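Local coordinates for protein phenol hydroxylase component phL (Pseudomonas stutzeri, PDB 3U52) that probably serves as the beta-type, non-catalytic subunit of a multicomponent phenol hydroxylase, packing against the partner chains of the oxygenase complex, at residues F79-Y84 and Q151-Y155; N136-I140 and L214-N219. All blocks are in the same frame, centred on the assembly; numbering follows the deposited sequence.

How the contacts relate
Both contacts are buried and join helices of one all-helical subunit, but contact 2 lies deeper, its centre about 8 Å from the centre of the chain, against about 13 Å for that of contact 1. Contact 1 (79-84 with 151-155) rests on stacked tyrosines where helix 81-105 begins, beside the chain of another protein. Contact 2 (136-140 with 214-219) is held by a pair of mutually bonded asparagine amides between nearly antiparallel helices. His153 connects them: it belongs to segment 151-155, yet its NE2 lies 2.7 Å from OG1 of Thr215, a probable hydrogen bond, and its ring packs on Asn137 and Ile140. Helix 147-175 thus reaches one contact with Tyr155 and the other with His153.

Contact 1 (F79-Y84 and Q151-Y155); sequences FYYGAY and QMHIY
Tyr84 and Tyr155 lay their rings on each other in an offset stack, with centroids 4.3 Å apart and planes inclined by only 12°. The two side chains run past one another in opposite directions, and each ring therefore also receives the other residue's CB over its face: two CH-pi contacts reinforce the stack, with Tyr84 CB almost exactly on the normal of the Tyr155 ring, 4.0 Å from its centroid. Tyr84 reaches this position with CG anti to its backbone N (chi1 163°). Apolar contact continues at the rim of the Tyr155 ring, where CE1 meets Phe79 CB at 4.1 Å, while the carbonyl O of Phe79 comes in at the edge.

At the start of helix 81-105, where Tyr80 is the N-cap, Tyr155 OH lies 3.0 Å from Tyr81 N, but the angle is poor, and that N-H is bonded to a polar side chain of another protein's chain. At the far end of the stack, Tyr84 OH is hydrogen-bonded to Asp159 of helix 147-175 and to an aromatic side chain of another protein's chain.

The contact thus fastens the first turn of helix 81-105 to helix 147-175, with helix 31-36 beside Tyr80 and Gln151, and helix 251-274 against Phe79.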
ATOM      1  N   PHE D  79     -16.320  -4.231  11.845  1.00 20.43           N
ATOM      2  CA  PHE D  79     -15.795  -2.930  11.545  1.00 20.06           C
ATOM      3  C   PHE D  79     -14.802  -2.484  12.638  1.00 20.36           C
ATOM      4  O   PHE D  79     -15.184  -2.166  13.745  1.00 20.26           O
ATOM      5  CB  PHE D  79     -16.931  -1.902  11.440  1.00 19.91           C
ATOM      6  CG  PHE D  79     -17.649  -1.868  10.118  1.00 20.81           C
ATOM      7  CD1 PHE D  79     -18.668  -0.929   9.916  1.00 21.11           C
ATOM      8  CD2 PHE D  79     -17.346  -2.736   9.076  1.00 20.69           C
ATOM      9  CE1 PHE D  79     -19.366  -0.879   8.685  1.00 24.40           C
ATOM     10  CE2 PHE D  79     -18.051  -2.692   7.851  1.00 20.32           C
ATOM     11  CZ  PHE D  79     -19.033  -1.756   7.639  1.00 21.53           C
ATOM     12  N   TYR D  80     -13.524  -2.452  12.293  1.00 20.03           N
ATOM     13  CA  TYR D  80     -12.559  -1.588  12.975  1.00 20.08           C
ATOM     14  C   TYR D  80     -12.499  -0.380  12.082  1.00 19.52           C
ATOM     15  O   TYR D  80     -13.174  -0.366  11.021  1.00 20.21           O
ATOM     16  CB  TYR D  80     -11.211  -2.288  13.187  1.00 20.72           C
ATOM     17  CG  TYR D  80     -10.602  -2.801  11.907  1.00 20.52           C
ATOM     18  CD1 TYR D  80      -9.614  -2.085  11.267  1.00 22.24           C
ATOM     19  CD2 TYR D  80     -11.020  -3.985  11.346  1.00 18.12           C
ATOM     20  CE1 TYR D  80      -9.069  -2.515  10.072  1.00 24.13           C
ATOM     21  CE2 TYR D  80     -10.469  -4.433  10.166  1.00 21.31           C
ATOM     22  CZ  TYR D  80      -9.495  -3.678   9.529  1.00 26.48           C
ATOM     23  OH  TYR D  80      -8.928  -4.096   8.335  1.00 29.05           O
ATOM     24  N   TYR D  81     -11.707   0.634  12.450  1.00 18.35           N
ATOM     25  CA  TYR D  81     -11.747   1.913  11.748  1.00 18.93           C
ATOM     26  C   TYR D  81     -11.532   1.776  10.229  1.00 18.80           C
ATOM     27  O   TYR D  81     -12.278   2.343   9.449  1.00 17.10           O
ATOM     28  CB  TYR D  81     -10.719   2.895  12.312  1.00 18.15           C
ATOM     29  CG  TYR D  81     -10.714   4.214  11.617  1.00 18.10           C
ATOM     30  CD1 TYR D  81     -11.503   5.274  12.078  1.00 17.30           C
ATOM     31  CD2 TYR D  81      -9.907   4.434  10.500  1.00 18.87           C
ATOM     32  CE1 TYR D  81     -11.477   6.503  11.463  1.00 16.42           C
ATOM     33  CE2 TYR D  81      -9.873   5.699   9.873  1.00 20.44           C
ATOM     34  CZ  TYR D  81     -10.665   6.706  10.369  1.00 19.56           C
ATOM     35  OH  TYR D  81     -10.624   7.931   9.788  1.00 21.25           O
ATOM     36  N   GLY D  82     -10.485   1.052   9.817  1.00 19.91           N
ATOM     37  CA  GLY D  82     -10.192   0.975   8.390  1.00 18.86           C
ATOM     38  C   GLY D  82     -11.289   0.265   7.600  1.00 19.44           C
ATOM     39  O   GLY D  82     -11.540   0.649   6.463  1.00 20.49           O
ATOM     40  N   ALA D  83     -11.966  -0.722   8.181  1.00 19.88           N
ATOM     41  CA  ALA D  83     -13.061  -1.448   7.463  1.00 19.04           C
ATOM     42  C   ALA D  83     -14.281  -0.545   7.334  1.00 19.05           C
ATOM     43  O   ALA D  83     -14.972  -0.485   6.302  1.00 17.07           O
ATOM     44  CB  ALA D  83     -13.415  -2.705   8.167  1.00 20.29           C
ATOM     45  N   TYR D  84     -14.496   0.233   8.377  1.00 18.43           N
ATOM     46  CA  TYR D  84     -15.574   1.210   8.365  1.00 18.52           C
ATOM     47  C   TYR D  84     -15.377   2.278   7.295  1.00 18.95           C
ATOM     48  O   TYR D  84     -16.289   2.519   6.474  1.00 18.14           O
ATOM     49  CB  TYR D  84     -15.815   1.776   9.808  1.00 18.86           C
ATOM     50  CG  TYR D  84     -16.619   3.071   9.809  1.00 18.46           C
ATOM     51  CD1 TYR D  84     -17.984   3.046   9.638  1.00 17.47           C
ATOM     52  CD2 TYR D  84     -15.987   4.302   9.949  1.00 18.68           C
ATOM     53  CE1 TYR D  84     -18.743   4.239   9.629  1.00 19.14           C
ATOM     54  CE2 TYR D  84     -16.730   5.514   9.925  1.00 18.85           C
ATOM     55  CZ  TYR D  84     -18.112   5.449   9.774  1.00 16.95           C
ATOM     56  OH  TYR D  84     -18.886   6.615   9.737  1.00 20.69           O
ATOM     57  N   GLN D 151     -17.246   1.733  19.825  1.00 18.48           N
ATOM     58  CA  GLN D 151     -16.902   2.011  18.424  1.00 18.33           C
ATOM     59  C   GLN D 151     -18.138   1.907  17.534  1.00 17.21           C
ATOM     60  O   GLN D 151     -18.276   2.657  16.619  1.00 16.11           O
ATOM     61  CB  GLN D 151     -15.725   1.176  17.922  1.00 19.96           C
ATOM     62  CG  GLN D 151     -16.050  -0.226  17.527  1.00 20.91           C
ATOM     63  CD  GLN D 151     -14.809  -0.971  16.966  1.00 22.22           C
ATOM     64  OE1 GLN D 151     -14.579  -2.150  17.272  1.00 22.70           O
ATOM     65  NE2 GLN D 151     -14.054  -0.292  16.134  1.00 19.18           N
ATOM     66  N   MET D 152     -19.059   0.995  17.815  1.00 17.55           N
ATOM     67  CA  MET D 152     -20.248   0.872  16.939  1.00 18.28           C
ATOM     68  C   MET D 152     -21.093   2.113  17.037  1.00 18.32           C
ATOM     69  O   MET D 152     -21.723   2.543  16.087  1.00 19.70           O
ATOM     70  CB  MET D 152     -21.062  -0.352  17.353  1.00 18.88           C
ATOM     71  CG  MET D 152     -20.372  -1.694  17.035  1.00 23.79           C
ATOM     72  SD  MET D 152     -21.559  -3.090  17.193  1.00 29.13           S
ATOM     73  CE  MET D 152     -21.976  -3.163  18.925  1.00 32.00           C
ATOM     74  N   HIS D 153     -21.103   2.731  18.213  1.00 18.05           N
ATOM     75  CA  HIS D 153     -21.819   4.009  18.373  1.00 19.11           C
ATOM     76  C   HIS D 153     -21.160   5.271  17.773  1.00 17.89           C
ATOM     77  O   HIS D 153     -21.863   6.119  17.230  1.00 16.91           O
ATOM     78  CB  HIS D 153     -22.212   4.196  19.851  1.00 19.37           C
ATOM     79  CG  HIS D 153     -23.224   3.206  20.290  1.00 19.65           C
ATOM     80  ND1 HIS D 153     -22.883   1.973  20.792  1.00 21.20           N
ATOM     81  CD2 HIS D 153     -24.579   3.249  20.271  1.00 19.71           C
ATOM     82  CE1 HIS D 153     -23.983   1.296  21.072  1.00 17.21           C
ATOM     83  NE2 HIS D 153     -25.023   2.048  20.777  1.00 20.55           N
ATOM     84  N   ILE D 154     -19.831   5.398  17.818  1.00 18.33           N
ATOM     85  CA  ILE D 154     -19.224   6.523  17.128  1.00 19.32           C
ATOM     86  C   ILE D 154     -19.402   6.378  15.592  1.00 19.30           C
ATOM     87  O   ILE D 154     -19.683   7.363  14.922  1.00 20.61           O
ATOM     88  CB  ILE D 154     -17.729   6.803  17.497  1.00 19.01           C
ATOM     89  CG1 ILE D 154     -17.291   8.154  16.920  1.00 24.38           C
ATOM     90  CG2 ILE D 154     -16.791   5.732  16.918  1.00 20.21           C
ATOM     91  CD1 ILE D 154     -17.286   9.318  17.858  1.00 32.18           C
ATOM     92  N   TYR D 155     -19.246   5.168  15.051  1.00 20.05           N
ATOM     93  CA  TYR D 155     -19.449   4.945  13.599  1.00 19.57           C
ATOM     94  C   TYR D 155     -20.885   5.340  13.196  1.00 19.98           C
ATOM     95  O   TYR D 155     -21.100   6.079  12.237  1.00 19.61           O
ATOM     96  CB  TYR D 155     -19.195   3.465  13.239  1.00 19.95           C
ATOM     97  CG  TYR D 155     -17.758   3.013  13.472  1.00 18.66           C
ATOM     98  CD1 TYR D 155     -17.454   1.680  13.696  1.00 21.58           C
ATOM     99  CD2 TYR D 155     -16.691   3.943  13.434  1.00 21.05           C
ATOM    100  CE1 TYR D 155     -16.122   1.272  13.926  1.00 16.69           C
ATOM    101  CE2 TYR D 155     -15.367   3.537  13.654  1.00 20.58           C
ATOM    102  CZ  TYR D 155     -15.121   2.195  13.881  1.00 18.78           C
ATOM    103  OH  TYR D 155     -13.864   1.753  14.163  1.00 22.42           O
TER

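Contact 2 (N136-I140 and L214-N219); sequences NNAKI and LTLVQN
Asn137 and Asn219 meet amide to amide, approaching from opposite directions with planes only 19° apart, so that each donates to the other. Asn137 ND2 gives a 2.8 Å bond to Asn219 OD1, and Asn219 ND2 returns a nearly straight one (174°) to Asn137 OD1 at 3.2 Å; both use in-plane lone pairs. Thr215 OG1, also bonded to His153, donates to Asn219 OD1 as well, so two donors grip this buried oxygen and fix the amide's rotation. Replacing Asn219 with a leucine would probably leave both polar ends of the Asn137 amide without their mates and deprive Thr215 of its acceptor.

Beside this pair, the packing is apolar and close: Ile140 CD1 rests on Thr215 CB at 3.7 Å and on Leu214 CG. A methyl of Leu214, CD1, lies against the amide carbon CG of Asn136. Lys139 is the one partly exposed residue among those touching, and only CD and CE of its chain meet Leu214. The approach of Lys139 CD to Leu214 CD2, 3.4 Å, is nonetheless tight, while NZ leads out to a salt bridge with Asp143.

The segment axes, 10.1 Å apart at 154°, form a nearly antiparallel helix pair, consistent with the helical-bundle core of this hydroxylase family.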
ATOM      1  N   ASN D 136     -26.939  11.744  20.323  1.00 20.07           N
ATOM      2  CA  ASN D 136     -27.215  10.601  21.224  1.00 18.99           C
ATOM      3  C   ASN D 136     -26.177   9.499  21.137  1.00 19.06           C
ATOM      4  O   ASN D 136     -25.787   8.917  22.140  1.00 17.66           O
ATOM      5  CB  ASN D 136     -28.597  10.029  20.952  1.00 18.77           C
ATOM      6  CG  ASN D 136     -29.705  10.978  21.359  1.00 20.96           C
ATOM      7  OD1 ASN D 136     -30.830  10.934  20.832  1.00 22.76           O
ATOM      8  ND2 ASN D 136     -29.383  11.864  22.286  1.00 18.72           N
ATOM      9  N   ASN D 137     -25.694   9.246  19.920  1.00 18.55           N
ATOM     10  CA  ASN D 137     -24.644   8.253  19.723  1.00 18.31           C
ATOM     11  C   ASN D 137     -23.276   8.718  20.156  1.00 18.18           C
ATOM     12  O   ASN D 137     -22.494   7.875  20.591  1.00 19.13           O
ATOM     13  CB  ASN D 137     -24.654   7.770  18.244  1.00 17.29           C
ATOM     14  CG  ASN D 137     -25.850   6.849  17.967  1.00 17.77           C
ATOM     15  OD1 ASN D 137     -26.783   7.162  17.168  1.00 21.05           O
ATOM     16  ND2 ASN D 137     -25.829   5.712  18.624  1.00 17.22           N
ATOM     17  N   ALA D 138     -22.953  10.018  20.025  1.00 19.47           N
ATOM     18  CA  ALA D 138     -21.767  10.551  20.692  1.00 20.63           C
ATOM     19  C   ALA D 138     -21.804  10.359  22.198  1.00 20.87           C
ATOM     20  O   ALA D 138     -20.779   9.990  22.811  1.00 21.72           O
ATOM     21  CB  ALA D 138     -21.529  12.041  20.368  1.00 21.36           C
ATOM     22  N   LYS D 139     -22.945  10.665  22.804  1.00 20.60           N
ATOM     23  CA  LYS D 139     -23.147  10.348  24.252  1.00 21.36           C
ATOM     24  C   LYS D 139     -22.855   8.867  24.597  1.00 21.25           C
ATOM     25  O   LYS D 139     -22.084   8.583  25.519  1.00 20.92           O
ATOM     26  CB  LYS D 139     -24.532  10.831  24.726  1.00 19.80           C
ATOM     27  CG  LYS D 139     -24.821  10.824  26.261  1.00 25.00           C
ATOM     28  CD  LYS D 139     -25.690   9.616  26.586  1.00 30.98           C
ATOM     29  CE  LYS D 139     -26.545   9.700  27.901  1.00 29.65           C
ATOM     30  NZ  LYS D 139     -25.759  10.050  29.075  1.00 30.43           N
ATOM     31  N   ILE D 140     -23.433   7.928  23.852  1.00 20.80           N
ATOM     32  CA  ILE D 140     -23.212   6.501  24.147  1.00 20.33           C
ATOM     33  C   ILE D 140     -21.742   6.176  23.962  1.00 21.36           C
ATOM     34  O   ILE D 140     -21.144   5.499  24.807  1.00 22.23           O
ATOM     35  CB  ILE D 140     -24.165   5.581  23.293  1.00 19.18           C
ATOM     36  CG1 ILE D 140     -25.613   5.914  23.582  1.00 22.40           C
ATOM     37  CG2 ILE D 140     -23.914   4.087  23.474  1.00 19.12           C
ATOM     38  CD1 ILE D 140     -26.524   5.716  22.361  1.00 21.14           C
ATOM     39  N   LEU D 214     -30.943   4.878  26.068  1.00 22.33           N
ATOM     40  CA  LEU D 214     -30.752   5.756  24.919  1.00 23.29           C
ATOM     41  C   LEU D 214     -30.504   5.019  23.596  1.00 22.86           C
ATOM     42  O   LEU D 214     -31.124   5.367  22.582  1.00 22.91           O
ATOM     43  CB  LEU D 214     -29.625   6.769  25.175  1.00 23.83           C
ATOM     44  CG  LEU D 214     -29.563   7.961  24.230  1.00 24.40           C
ATOM     45  CD1 LEU D 214     -30.868   8.694  24.028  1.00 21.11           C
ATOM     46  CD2 LEU D 214     -28.473   8.889  24.706  1.00 26.29           C
ATOM     47  N   THR D 215     -29.611   4.020  23.583  1.00 22.86           N
ATOM     48  CA  THR D 215     -29.376   3.302  22.309  1.00 23.15           C
ATOM     49  C   THR D 215     -30.642   2.579  21.806  1.00 24.12           C
ATOM     50  O   THR D 215     -30.948   2.588  20.599  1.00 24.06           O
ATOM     51  CB  THR D 215     -28.123   2.369  22.349  1.00 22.86           C
ATOM     52  OG1 THR D 215     -27.756   2.056  21.007  1.00 21.21           O
ATOM     53  CG2 THR D 215     -28.389   1.061  23.031  1.00 23.34           C
ATOM     54  N   LEU D 216     -31.363   1.953  22.733  1.00 23.91           N
ATOM     55  CA  LEU D 216     -32.635   1.292  22.468  1.00 24.61           C
ATOM     56  C   LEU D 216     -33.636   2.243  21.831  1.00 24.02           C
ATOM     57  O   LEU D 216     -34.242   1.919  20.826  1.00 25.08           O
ATOM     58  CB  LEU D 216     -33.224   0.744  23.787  1.00 24.32           C
ATOM     59  CG  LEU D 216     -34.675   0.199  23.783  1.00 26.07           C
ATOM     60  CD1 LEU D 216     -34.778  -1.022  22.909  1.00 29.22           C
ATOM     61  CD2 LEU D 216     -35.046  -0.186  25.172  1.00 28.62           C
ATOM     62  N   VAL D 217     -33.834   3.406  22.435  1.00 23.35           N
ATOM     63  CA  VAL D 217     -34.850   4.359  21.962  1.00 24.05           C
ATOM     64  C   VAL D 217     -34.469   4.927  20.609  1.00 24.36           C
ATOM     65  O   VAL D 217     -35.294   4.945  19.665  1.00 25.37           O
ATOM     66  CB  VAL D 217     -35.025   5.524  22.963  1.00 23.50           C
ATOM     67  CG1 VAL D 217     -36.015   6.547  22.414  1.00 25.27           C
ATOM     68  CG2 VAL D 217     -35.486   4.968  24.322  1.00 26.30           C
ATOM     69  N   GLN D 218     -33.237   5.424  20.528  1.00 24.51           N
ATOM     70  CA  GLN D 218     -32.697   5.988  19.294  1.00 24.59           C
ATOM     71  C   GLN D 218     -32.481   4.950  18.156  1.00 25.20           C
ATOM     72  O   GLN D 218     -33.009   5.089  17.039  1.00 26.37           O
ATOM     73  CB  GLN D 218     -31.364   6.709  19.565  1.00 25.24           C
ATOM     74  CG  GLN D 218     -30.765   7.376  18.298  1.00 25.41           C
ATOM     75  CD  GLN D 218     -31.698   8.503  17.760  1.00 27.38           C
ATOM     76  OE1 GLN D 218     -31.660   9.582  18.274  1.00 24.95           O
ATOM     77  NE2 GLN D 218     -32.470   8.246  16.702  1.00 29.56           N
ATOM     78  N   ASN D 219     -31.689   3.934  18.449  1.00 24.56           N
ATOM     79  CA  ASN D 219     -31.155   3.059  17.414  1.00 24.91           C
ATOM     80  C   ASN D 219     -32.068   1.896  17.042  1.00 25.48           C
ATOM     81  O   ASN D 219     -31.893   1.334  15.968  1.00 24.30           O
ATOM     82  CB  ASN D 219     -29.717   2.589  17.767  1.00 23.91           C
ATOM     83  CG  ASN D 219     -28.706   3.765  17.849  1.00 23.53           C
ATOM     84  OD1 ASN D 219     -27.941   3.877  18.813  1.00 24.99           O
ATOM     85  ND2 ASN D 219     -28.732   4.658  16.862  1.00 16.92           N
TER